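Local coordinates for 3,6-diketocamphane 1,6 monooxygenase (Pseudomonas putida, PDB 4UWM) that catalyses, as an FMN-dependent type II Baeyer-Villiger monooxygenase, the oxygenation of a diketocamphane to its lactone during growth on (-)-camphor, at the interface of chains A and B. Coordinates in Å, arbitrary orientation; residue numbers count along the deposited sequence, not the author numbering. Chains: chain A/B, 3,6-diketocamphane 1,6 monooxygenase.

Contact 1: the interface of chains A and B. Residues chain A 15, 50-51, 283-284; chain B 180-182.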
ATOM      1  N   PRO A  15     -17.033  12.382 -10.704  1.00 19.84           N
ATOM      2  CA  PRO A  15     -15.888  13.220 -11.040  1.00 24.65           C
ATOM      3  C   PRO A  15     -15.827  14.468 -10.166  1.00 27.14           C
ATOM      4  O   PRO A  15     -16.857  15.089  -9.907  1.00 24.58           O
ATOM      5  CB  PRO A  15     -16.144  13.580 -12.512  1.00 24.51           C
ATOM      6  CG  PRO A  15     -16.815  12.357 -13.023  1.00 23.74           C
ATOM      7  CD  PRO A  15     -17.756  11.960 -11.915  1.00 20.44           C
ATOM      8  N   ILE A  50     -11.206   8.122 -14.316  1.00 20.52           N
ATOM      9  CA  ILE A  50     -11.757   9.158 -13.422  1.00 19.70           C
ATOM     10  C   ILE A  50     -12.714   8.611 -12.378  1.00 18.62           C
ATOM     11  O   ILE A  50     -12.522   8.849 -11.191  1.00 19.80           O
ATOM     12  CB  ILE A  50     -12.458  10.307 -14.210  1.00 22.52           C
ATOM     13  CG1 ILE A  50     -11.477  10.988 -15.168  1.00 24.48           C
ATOM     14  CG2 ILE A  50     -13.100  11.330 -13.255  1.00 19.47           C
ATOM     15  CD1 ILE A  50     -10.396  11.797 -14.497  1.00 25.99           C
ATOM     16  N   TRP A  51     -13.767   7.928 -12.825  1.00 16.08           N
ATOM     17  CA  TRP A  51     -14.734   7.335 -11.918  1.00 19.96           C
ATOM     18  C   TRP A  51     -14.100   6.208 -11.103  1.00 18.33           C
ATOM     19  O   TRP A  51     -14.352   6.099  -9.895  1.00 16.63           O
ATOM     20  CB  TRP A  51     -15.951   6.782 -12.671  1.00 19.16           C
ATOM     21  CG  TRP A  51     -16.927   7.793 -13.237  1.00 19.81           C
ATOM     22  CD1 TRP A  51     -16.815   8.465 -14.414  1.00 20.69           C
ATOM     23  CD2 TRP A  51     -18.194   8.189 -12.663  1.00 19.22           C
ATOM     24  NE1 TRP A  51     -17.933   9.260 -14.615  1.00 19.66           N
ATOM     25  CE2 TRP A  51     -18.789   9.110 -13.556  1.00 24.24           C
ATOM     26  CE3 TRP A  51     -18.881   7.844 -11.500  1.00 18.51           C
ATOM     27  CZ2 TRP A  51     -20.034   9.709 -13.304  1.00 19.58           C
ATOM     28  CZ3 TRP A  51     -20.135   8.448 -11.242  1.00 20.72           C
ATOM     29  CH2 TRP A  51     -20.683   9.370 -12.140  1.00 20.26           C
ATOM     30  N   ARG A 283     -24.993   9.178 -16.832  1.00 27.52           N
ATOM     31  CA  ARG A 283     -23.916  10.061 -17.259  1.00 25.80           C
ATOM     32  C   ARG A 283     -22.732   9.334 -17.873  1.00 26.72           C
ATOM     33  O   ARG A 283     -22.071   9.865 -18.774  1.00 30.32           O
ATOM     34  CB  ARG A 283     -23.430  10.940 -16.108  1.00 29.11           C
ATOM     35  CG  ARG A 283     -22.345  11.909 -16.542  1.00 34.07           C
ATOM     36  CD  ARG A 283     -21.834  12.779 -15.409  1.00 37.44           C
ATOM     37  NE  ARG A 283     -20.608  13.466 -15.806  1.00 39.71           N
ATOM     38  CZ  ARG A 283     -19.865  14.213 -14.997  1.00 36.07           C
ATOM     39  NH1 ARG A 283     -20.222  14.390 -13.724  1.00 37.59           N
ATOM     40  NH2 ARG A 283     -18.774  14.794 -15.472  1.00 34.19           N
ATOM     41  N   TYR A 284     -22.454   8.133 -17.372  1.00 26.69           N
ATOM     42  CA  TYR A 284     -21.167   7.485 -17.628  1.00 26.64           C
ATOM     43  C   TYR A 284     -21.321   6.126 -18.299  1.00 23.54           C
ATOM     44  O   TYR A 284     -20.836   5.929 -19.407  1.00 30.01           O
ATOM     45  CB  TYR A 284     -20.359   7.357 -16.300  1.00 22.92           C
ATOM     46  CG  TYR A 284     -19.026   6.629 -16.436  1.00 22.64           C
ATOM     47  CD1 TYR A 284     -18.084   7.029 -17.379  1.00 24.88           C
ATOM     48  CD2 TYR A 284     -18.698   5.569 -15.588  1.00 22.88           C
ATOM     49  CE1 TYR A 284     -16.865   6.378 -17.498  1.00 25.94           C
ATOM     50  CE2 TYR A 284     -17.484   4.901 -15.709  1.00 20.66           C
ATOM     51  CZ  TYR A 284     -16.574   5.318 -16.661  1.00 25.26           C
ATOM     52  OH  TYR A 284     -15.360   4.680 -16.791  1.00 28.27           O
TER
ATOM     53  N   ASP B 180     -15.685  16.577 -22.180  1.00 90.14           N
ATOM     54  CA  ASP B 180     -16.236  15.777 -21.092  1.00 86.42           C
ATOM     55  C   ASP B 180     -15.138  15.419 -20.090  1.00 76.90           C
ATOM     56  O   ASP B 180     -14.258  14.601 -20.388  1.00 71.32           O
ATOM     57  CB  ASP B 180     -16.903  14.512 -21.646  1.00 86.77           C
ATOM     58  CG  ASP B 180     -17.821  13.833 -20.636  1.00 95.85           C
ATOM     59  OD1 ASP B 180     -17.984  14.338 -19.496  1.00 83.90           O
ATOM     60  OD2 ASP B 180     -18.390  12.780 -20.997  1.00 84.03           O
ATOM     61  N   GLU B 181     -15.211  16.042 -18.912  1.00 63.36           N
ATOM     62  CA  GLU B 181     -14.225  15.851 -17.846  0.60 65.38           C
ATOM     63  C   GLU B 181     -14.010  14.375 -17.498  1.00 60.16           C
ATOM     64  O   GLU B 181     -12.874  13.933 -17.317  1.00 56.15           O
ATOM     65  CB  GLU B 181     -14.613  16.653 -16.590  0.60 66.01           C
ATOM     66  CG  GLU B 181     -16.033  16.410 -16.086  0.60 63.74           C
ATOM     67  CD  GLU B 181     -16.365  17.148 -14.800  0.60 57.66           C
ATOM     68  OE1 GLU B 181     -15.607  18.064 -14.416  0.60 64.36           O
ATOM     69  OE2 GLU B 181     -17.396  16.814 -14.175  0.60 47.10           O
ATOM     70  N   GLN B 182     -15.110  13.623 -17.419  1.00 51.14           N
ATOM     71  CA  GLN B 182     -15.097  12.210 -16.998  1.00 43.32           C
ATOM     72  C   GLN B 182     -14.276  11.258 -17.865  1.00 38.23           C
ATOM     73  O   GLN B 182     -14.004  10.129 -17.447  1.00 37.18           O
ATOM     74  CB  GLN B 182     -16.532  11.673 -16.850  1.00 41.50           C
ATOM     75  CG  GLN B 182     -17.202  11.287 -18.158  1.00 39.23           C
ATOM     76  CD  GLN B 182     -18.651  10.870 -17.995  1.00 35.26           C
ATOM     77  OE1 GLN B 182     -19.103  10.517 -16.907  1.00 34.34           O
ATOM     78  NE2 GLN B 182     -19.392  10.908 -19.090  1.00 35.51           N
TER

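Contact 2: the interface of chains A and B. Residues chain A 19, 23, 53-56, 59; chain B 90, 94, 188.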
ATOM      1  N   ALA A  19      -9.103  12.441  -3.509  1.00 15.99           N
ATOM      2  CA  ALA A  19      -8.515  11.185  -3.026  1.00 16.22           C
ATOM      3  C   ALA A  19      -8.901  10.939  -1.565  1.00 17.74           C
ATOM      4  O   ALA A  19      -9.268   9.826  -1.197  1.00 14.37           O
ATOM      5  CB  ALA A  19      -7.004  11.196  -3.214  1.00 12.39           C
ATOM      6  N   PHE A  23     -11.061   7.639  -0.283  1.00 14.15           N
ATOM      7  CA  PHE A  23     -10.431   6.763   0.718  1.00 14.46           C
ATOM      8  C   PHE A  23     -11.323   6.624   1.959  1.00 15.77           C
ATOM      9  O   PHE A  23     -11.590   5.508   2.426  1.00 14.30           O
ATOM     10  CB  PHE A  23      -9.020   7.275   1.041  1.00 14.21           C
ATOM     11  CG  PHE A  23      -8.082   6.213   1.576  1.00 13.82           C
ATOM     12  CD1 PHE A  23      -7.600   5.214   0.734  1.00 12.34           C
ATOM     13  CD2 PHE A  23      -7.664   6.234   2.917  1.00 16.17           C
ATOM     14  CE1 PHE A  23      -6.714   4.251   1.212  1.00 13.19           C
ATOM     15  CE2 PHE A  23      -6.792   5.274   3.406  1.00 16.84           C
ATOM     16  CZ  PHE A  23      -6.326   4.269   2.546  1.00 14.86           C
ATOM     17  N   ASN A  53     -11.224   5.356  -9.485  1.00 14.94           N
ATOM     18  CA  ASN A  53     -10.091   6.220  -9.144  1.00 15.39           C
ATOM     19  C   ASN A  53      -9.205   5.684  -8.012  1.00 15.14           C
ATOM     20  O   ASN A  53      -8.671   6.464  -7.228  1.00 14.31           O
ATOM     21  CB  ASN A  53     -10.596   7.652  -8.841  1.00 15.46           C
ATOM     22  CG  ASN A  53     -11.528   7.703  -7.648  1.00 15.55           C
ATOM     23  OD1 ASN A  53     -11.966   6.673  -7.160  1.00 18.26           O
ATOM     24  ND2 ASN A  53     -11.815   8.915  -7.147  1.00 16.80           N
ATOM     25  N   ILE A  54      -9.053   4.359  -7.922  1.00 12.93           N
ATOM     26  CA  ILE A  54      -8.156   3.787  -6.918  1.00 11.31           C
ATOM     27  C   ILE A  54      -7.012   3.050  -7.634  1.00 11.42           C
ATOM     28  O   ILE A  54      -7.247   1.987  -8.206  1.00 11.54           O
ATOM     29  CB  ILE A  54      -8.920   2.866  -5.902  1.00 10.94           C
ATOM     30  CG1 ILE A  54      -9.823   3.724  -4.982  1.00 13.57           C
ATOM     31  CG2 ILE A  54      -7.949   2.022  -5.057  1.00 10.49           C
ATOM     32  CD1 ILE A  54     -10.693   2.901  -4.033  1.00 15.25           C
ATOM     33  N   PRO A  55      -5.778   3.608  -7.599  1.00 10.81           N
ATOM     34  CA  PRO A  55      -4.647   2.954  -8.271  1.00 10.59           C
ATOM     35  C   PRO A  55      -3.942   1.938  -7.377  1.00 11.14           C
ATOM     36  O   PRO A  55      -3.050   1.206  -7.845  1.00 10.18           O
ATOM     37  CB  PRO A  55      -3.689   4.127  -8.577  1.00 10.47           C
ATOM     38  CG  PRO A  55      -3.945   5.098  -7.476  1.00 10.81           C
ATOM     39  CD  PRO A  55      -5.430   4.976  -7.147  1.00 11.30           C
ATOM     40  N   ASN A  56      -4.295   1.921  -6.088  1.00  9.99           N
ATOM     41  CA  ASN A  56      -3.644   1.023  -5.137  1.00 10.58           C
ATOM     42  C   ASN A  56      -4.654   0.450  -4.125  1.00 11.23           C
ATOM     43  O   ASN A  56      -4.731   0.918  -2.996  1.00 12.33           O
ATOM     44  CB  ASN A  56      -2.507   1.752  -4.379  1.00 10.86           C
ATOM     45  CG  ASN A  56      -1.311   2.076  -5.259  1.00 12.10           C
ATOM     46  OD1 ASN A  56      -1.264   3.146  -5.893  1.00 11.90           O
ATOM     47  ND2 ASN A  56      -0.312   1.187  -5.269  1.00  9.57           N
ATOM     48  N   LEU A  59      -3.801  -0.242  -0.345  1.00 10.76           N
ATOM     49  CA  LEU A  59      -3.785   0.819   0.679  1.00 12.97           C
ATOM     50  C   LEU A  59      -5.102   0.878   1.456  1.00 10.97           C
ATOM     51  O   LEU A  59      -5.109   1.025   2.697  1.00 13.48           O
ATOM     52  CB  LEU A  59      -3.475   2.206   0.075  1.00 12.21           C
ATOM     53  CG  LEU A  59      -2.132   2.450  -0.617  1.00 15.59           C
ATOM     54  CD1 LEU A  59      -1.884   3.946  -0.825  1.00 14.68           C
ATOM     55  CD2 LEU A  59      -0.979   1.867   0.138  1.00 14.70           C
TER
ATOM     56  N   THR B  90       2.715   6.750  -9.210  1.00 12.16           N
ATOM     57  CA  THR B  90       1.257   6.885  -9.089  1.00 11.90           C
ATOM     58  C   THR B  90       0.822   6.723  -7.603  1.00 12.93           C
ATOM     59  O   THR B  90      -0.025   7.487  -7.104  1.00 12.98           O
ATOM     60  CB  THR B  90       0.556   5.835  -9.995  1.00 15.38           C
ATOM     61  OG1 THR B  90       0.994   6.004 -11.355  1.00 15.21           O
ATOM     62  CG2 THR B  90      -0.979   5.929  -9.921  1.00 12.77           C
ATOM     63  N   TRP B  94      -0.881   9.570  -5.191  1.00 10.35           N
ATOM     64  CA  TRP B  94      -2.206   9.343  -4.641  1.00 12.24           C
ATOM     65  C   TRP B  94      -2.179   9.442  -3.114  1.00 11.81           C
ATOM     66  O   TRP B  94      -3.066  10.044  -2.497  1.00 12.56           O
ATOM     67  CB  TRP B  94      -2.760   7.947  -5.074  1.00 10.65           C
ATOM     68  CG  TRP B  94      -4.204   7.759  -4.737  1.00 11.13           C
ATOM     69  CD1 TRP B  94      -5.255   8.628  -5.006  1.00 11.67           C
ATOM     70  CD2 TRP B  94      -4.789   6.614  -4.110  1.00 11.44           C
ATOM     71  NE1 TRP B  94      -6.435   8.096  -4.555  1.00 11.55           N
ATOM     72  CE2 TRP B  94      -6.182   6.855  -4.014  1.00 11.46           C
ATOM     73  CE3 TRP B  94      -4.258   5.403  -3.602  1.00 10.19           C
ATOM     74  CZ2 TRP B  94      -7.069   5.937  -3.434  1.00 10.94           C
ATOM     75  CZ3 TRP B  94      -5.147   4.468  -3.040  1.00 11.35           C
ATOM     76  CH2 TRP B  94      -6.543   4.745  -2.970  1.00 12.52           C
ATOM     77  N   PHE B 188      -3.172  11.785 -10.652  1.00 15.53           N
ATOM     78  CA  PHE B 188      -2.557  11.230  -9.448  1.00 20.13           C
ATOM     79  C   PHE B 188      -1.210  11.892  -9.147  1.00 18.33           C
ATOM     80  O   PHE B 188      -0.324  11.249  -8.587  1.00 16.69           O
ATOM     81  CB  PHE B 188      -2.402   9.682  -9.550  1.00 16.18           C
ATOM     82  CG  PHE B 188      -3.717   8.944  -9.538  1.00 15.94           C
ATOM     83  CD1 PHE B 188      -4.600   9.073  -8.458  1.00 16.58           C
ATOM     84  CD2 PHE B 188      -4.093   8.142 -10.619  1.00 16.20           C
ATOM     85  CE1 PHE B 188      -5.818   8.396  -8.445  1.00 14.53           C
ATOM     86  CE2 PHE B 188      -5.308   7.453 -10.614  1.00 15.11           C
ATOM     87  CZ  PHE B 188      -6.171   7.582  -9.524  1.00 14.78           C
TER
HETATM   88  O   HOH W   1      -8.954   8.725  -5.465  1.00 15.77           O

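Contact 1: the interface of chains A and B
B:Gln182 reaches across the two-fold homodimer interface and offers its primary amide to two polar groups of chain A, a compact example of one side chain reading a donor and an acceptor at once. It stands in the short 3-10 helix 181-183, and with 122 Å² hidden it loses more surface to the partner than any other residue of this patch. Its CG lies between the backbone N and the carbonyl carbon (chi1 80°), and the extended chain beyond carries the amide to the A:Trp51 edge and the A:Arg283 carbonyl. B:Gln182 OE1 takes the indole N-H of A:Trp51, 2.9 Å from A:Trp51 NE1, at the edge of the ring and close to its plane. A:Tyr284 CB and A:Pro15 CD lie against opposite faces of that ring, each toward its rim, and would limit its tilting. B:Gln182 NE2 gives a nearly straight bond, 169° at the hydrogen, to the main-chain A:Arg283 O at 2.9 Å, approaching from above that carbonyl's plane. A second NE2 bond, to B:Asp180 OD2 within its own chain, would help fix the amide's rotation, though B:Asp180 is poorly ordered. A leucine in place of B:Gln182 would probably leave the A:Trp51 N-H and the A:Arg283 carbonyl without their mates across the interface.

A:Arg283, from helix 276-291, slides past this amide in the opposite direction, its chain extended with CG anti to the backbone N (chi1 -178°). Its guanidinium forms a salt bridge with B:Glu181, whose carboxylate lies nearly coplanar with it, although B:Glu181 is poorly ordered. A:Arg283 NH2 meets the anti lone pair of B:Glu181 OE2 at 2.8 Å.

Contact 2: the interface of chains A and B
B:Trp94, projecting from helix 85-98, lays its indole against A:Pro55, and most of this patch of the homodimer interface is apolar packing around that ring. The contact illustrates how a large aromatic side chain can be received by a loop and the two helices beside it.

The ring contacts are of the CH-pi kind. A:Pro55 CD sits over the middle of the indole, 3.5 Å from B:Trp94 CD2, near the bond shared by the five- and six-membered rings. CG anti to the backbone N (chi1 -170°) turns the tryptophan's ring onto this proline. The same pyrrolidine meets B:Phe188 tip to tip, A:Pro55 CG standing over the centre of the phenyl face, 3.9 Å from the B:Phe188 ring centroid. One pyrrolidine thus serves two aromatic faces of the partner chain.

Aliphatic and further aromatic contacts pack the indole from both sides. The methyl CG2 of B:Thr90, one turn before the tryptophan on the same helix, touches A:Pro55 CB at 3.5 Å; OG1 is anti to the carbonyl carbon (chi1 -57°), which leaves CG2 anti to the backbone N and facing the proline. On the proline's side of the indole plane, A:Ile54 CG2 lies 3.7 Å from B:Trp94 CH2. From the opposite side A:Phe23 crosses at about a right angle to bring CD1 to that same carbon, A:Leu59 of helix 57-65 slides past antiparallel and sets CD1 against B:Trp94 CE3, and A:Ala19 CB approaches the pyrrole end, 3.6 Å from B:Trp94 CD1.

Polar contact across the patch is indirect. The indole N-H makes no direct bond to chain A but is satisfied by a water, B:Trp94 NE1 to water 1 2.8 Å, and water 1 in turn lies 2.9 Å from the main-chain O of A:Asn53.

Contact 1 and contact 2 lie about 16 Å apart, measured between the centres of their C-alpha atoms, and belong to one two-fold interface, so each recurs with the chains exchanged. They share no residue, yet the chain A loop that supplies residues 50 and 51 to contact 1 continues into 53-56 of contact 2, and from chain B residues 180-182 and 188 are close in sequence. The first is largely polar and the second largely apolar. Together they suggest that the homodimer pairs directional recognition at one place with close packing at another, joined through common loop segments.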